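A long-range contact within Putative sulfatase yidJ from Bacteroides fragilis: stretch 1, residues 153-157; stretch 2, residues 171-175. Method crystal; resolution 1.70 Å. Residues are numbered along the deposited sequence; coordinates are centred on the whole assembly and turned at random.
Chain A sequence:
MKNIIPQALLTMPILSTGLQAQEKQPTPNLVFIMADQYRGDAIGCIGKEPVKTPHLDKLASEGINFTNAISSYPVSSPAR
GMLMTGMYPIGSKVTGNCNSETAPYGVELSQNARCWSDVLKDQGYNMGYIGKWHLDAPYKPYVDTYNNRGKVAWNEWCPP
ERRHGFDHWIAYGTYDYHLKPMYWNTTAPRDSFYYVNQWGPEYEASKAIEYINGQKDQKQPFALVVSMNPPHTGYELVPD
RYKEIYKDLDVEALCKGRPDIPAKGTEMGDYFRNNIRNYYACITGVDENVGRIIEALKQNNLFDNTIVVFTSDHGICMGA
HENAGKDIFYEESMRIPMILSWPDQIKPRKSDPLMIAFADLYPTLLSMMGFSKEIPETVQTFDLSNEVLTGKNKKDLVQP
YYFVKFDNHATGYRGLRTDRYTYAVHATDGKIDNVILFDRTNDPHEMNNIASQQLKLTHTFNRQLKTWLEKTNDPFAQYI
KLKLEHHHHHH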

# COMPACT_ATOMS: atom_id res chain seq x y z
N ALA A 153 -3.02 6.54 -16.15
CA ALA A 153 -2.35 7.67 -15.50
C ALA A 153 -3.40 8.59 -14.88
O ALA A 153 -4.47 8.80 -15.46
CB ALA A 153 -1.51 8.45 -16.50
N TRP A 154 -3.08 9.16 -13.72
CA TRP A 154 -4.02 10.02 -13.00
C TRP A 154 -3.58 11.45 -12.72
O TRP A 154 -4.41 12.33 -12.49
CB TRP A 154 -4.37 9.38 -11.65
CG TRP A 154 -5.21 8.16 -11.75
CD1 TRP A 154 -4.85 6.95 -12.27
CD2 TRP A 154 -6.58 8.03 -11.34
NE1 TRP A 154 -5.92 6.08 -12.22
CE2 TRP A 154 -6.99 6.72 -11.66
CE3 TRP A 154 -7.50 8.91 -10.75
CZ2 TRP A 154 -8.28 6.25 -11.40
CZ3 TRP A 154 -8.79 8.45 -10.49
CH2 TRP A 154 -9.17 7.13 -10.82
N ASN A 155 -2.27 11.69 -12.74
CA ASN A 155 -1.75 13.00 -12.40
C ASN A 155 -1.29 13.80 -13.61
O ASN A 155 -0.66 13.27 -14.52
CB ASN A 155 -0.62 12.80 -11.38
CG ASN A 155 -0.06 14.11 -10.86
OD1 ASN A 155 -0.79 15.03 -10.51
ND2 ASN A 155 1.26 14.18 -10.77
N GLU A 156 -1.62 15.09 -13.61
CA GLU A 156 -1.25 15.97 -14.71
C GLU A 156 -1.00 17.39 -14.20
O GLU A 156 -1.53 17.79 -13.16
CB GLU A 156 -2.36 15.96 -15.77
CG GLU A 156 -2.07 16.83 -16.99
CD GLU A 156 -0.74 16.49 -17.66
OE1 GLU A 156 -0.60 15.38 -18.21
OE2 GLU A 156 0.18 17.34 -17.61
N TRP A 157 -0.19 18.13 -14.93
CA TRP A 157 0.16 19.51 -14.60
C TRP A 157 -0.96 20.45 -15.04
O TRP A 157 -1.68 20.16 -16.00
CB TRP A 157 1.46 19.88 -15.33
CG TRP A 157 1.96 21.29 -15.14
CD1 TRP A 157 2.27 21.90 -13.95
CD2 TRP A 157 2.28 22.24 -16.16
NE1 TRP A 157 2.77 23.16 -14.18
CE2 TRP A 157 2.79 23.40 -15.53
CE3 TRP A 157 2.20 22.22 -17.56
CZ2 TRP A 157 3.21 24.52 -16.24
CZ3 TRP A 157 2.61 23.35 -18.28
CH2 TRP A 157 3.11 24.48 -17.61
N ALA A 171 0.34 23.41 -6.27
CA ALA A 171 -0.61 22.32 -6.37
C ALA A 171 -0.19 21.17 -7.26
O ALA A 171 0.90 21.17 -7.84
CB ALA A 171 -1.93 22.88 -6.87
N TYR A 172 -1.07 20.18 -7.34
CA TYR A 172 -0.85 19.00 -8.16
C TYR A 172 -2.20 18.47 -8.66
O TYR A 172 -3.26 18.99 -8.28
CB TYR A 172 -0.12 17.92 -7.35
CG TYR A 172 -0.85 17.50 -6.09
CD1 TYR A 172 -0.76 18.25 -4.92
CD2 TYR A 172 -1.63 16.34 -6.07
CE1 TYR A 172 -1.44 17.86 -3.76
CE2 TYR A 172 -2.31 15.95 -4.93
CZ TYR A 172 -2.21 16.71 -3.77
OH TYR A 172 -2.87 16.31 -2.63
N GLY A 173 -2.17 17.45 -9.53
CA GLY A 173 -3.40 16.87 -10.04
C GLY A 173 -3.97 15.99 -8.95
O GLY A 173 -4.96 16.34 -8.31
N THR A 174 -3.37 14.82 -8.76
CA THR A 174 -3.75 13.91 -7.69
C THR A 174 -2.52 13.06 -7.39
O THR A 174 -1.72 12.79 -8.28
CB THR A 174 -5.00 13.05 -8.03
OG1 THR A 174 -5.50 12.46 -6.81
CG2 THR A 174 -4.67 11.95 -9.02
N TYR A 175 -2.35 12.68 -6.13
CA TYR A 175 -1.19 11.92 -5.67
C TYR A 175 -1.52 11.59 -4.22
O TYR A 175 -1.83 12.49 -3.44
CB TYR A 175 0.04 12.83 -5.74
CG TYR A 175 1.33 12.23 -5.23
CD1 TYR A 175 2.22 11.59 -6.10
CD2 TYR A 175 1.70 12.36 -3.89
CE1 TYR A 175 3.45 11.10 -5.64
CE2 TYR A 175 2.91 11.88 -3.43
CZ TYR A 175 3.78 11.26 -4.30
OH TYR A 175 5.00 10.83 -3.83

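What holds the two stretches together? The joint is small, burying 213 Å² over both sides, and its polar part rests on one side-chain oxygen. Neither segment pairs with the other as a strand would: residues 153-157 have no regular structure, and in the other stretch, a strand that begins earlier in the chain runs through Ala171 and Tyr172, and the rest is loop or turn. The backbones come nearest at Asn155 and Gly173, whose CA atoms lie 4.8 Å apart. There Asn155 OD1 receives two backbone amides. Thr174 N donates to Asn155 OD1 at 3.1 Å with an N-H...O angle of 151°, while Gly173 N donates to the same Asn155 OD1 at 3.0 Å, but at 128°, a weak bond. A carbonyl oxygen suits this double role, since its lone pairs can accept more than one hydrogen.

How does Asn155 bring its amide into position? Its CA-to-CB bond points sideways to the other stretch, so the first bond of the side chain does not by itself aim at the partner. With chi1 at -175° (t) and chi2 at 45°, the side chain extends and turns its end closer, placing OD1 beside the two successive NH groups. The other half of the amide, ND2, is hydrogen-bonded elsewhere in the structure, so both polar ends of this buried side chain are satisfied. Asn155 OD1 also lies 3.3 Å from Thr174 O, but both atoms are acceptors, and no bond joins them.

Why can the chain come so close at Gly173? Here there is no side chain, and an ideal CB on Gly173 would point toward the other stretch, 2.7 Å from Asn155 OD1 and 2.9 Å from Glu156 N. Both distances are clashes, so in this arrangement the bare CA leaves room for the asparagine oxygen and the neighbouring backbone. The closeness has a polar cost: Glu156 N is buried by the contact and has no partner anywhere in the model.

What do Trp154 and Thr174 add? They supply a packing contact next to the hydrogen bonds to Asn155 OD1. Thr174, with chi1 at -165° (t), has its methyl CG2 3.5 Å from Trp154 O and 3.7 Å from Trp154 CB. The second approach is between carbons, a van der Waals contact that needs no directional bond. Trp154 starts toward the other stretch along CA-to-CB, but with chi1 at -70° (m) and chi2 at 67° its end leads away; CB makes the closest side-chain approach, and the far end of the indole leads away.

Where do the remaining side chains go? Glu156 points away, and its chi2 of 54° (p) and chi3 of 67° fold the carboxylate back along its own stretch, where Glu156 OE2 accepts a hydrogen bond from Trp157 N at 2.8 Å. Tyr172 starts sideways and, with chi1 at 58° (p), carries its ring away; its OH is hydrogen-bonded elsewhere. The closest side-chain approach of Tyr172 is modest, CB to Asn155 OD1 at 4.3 Å.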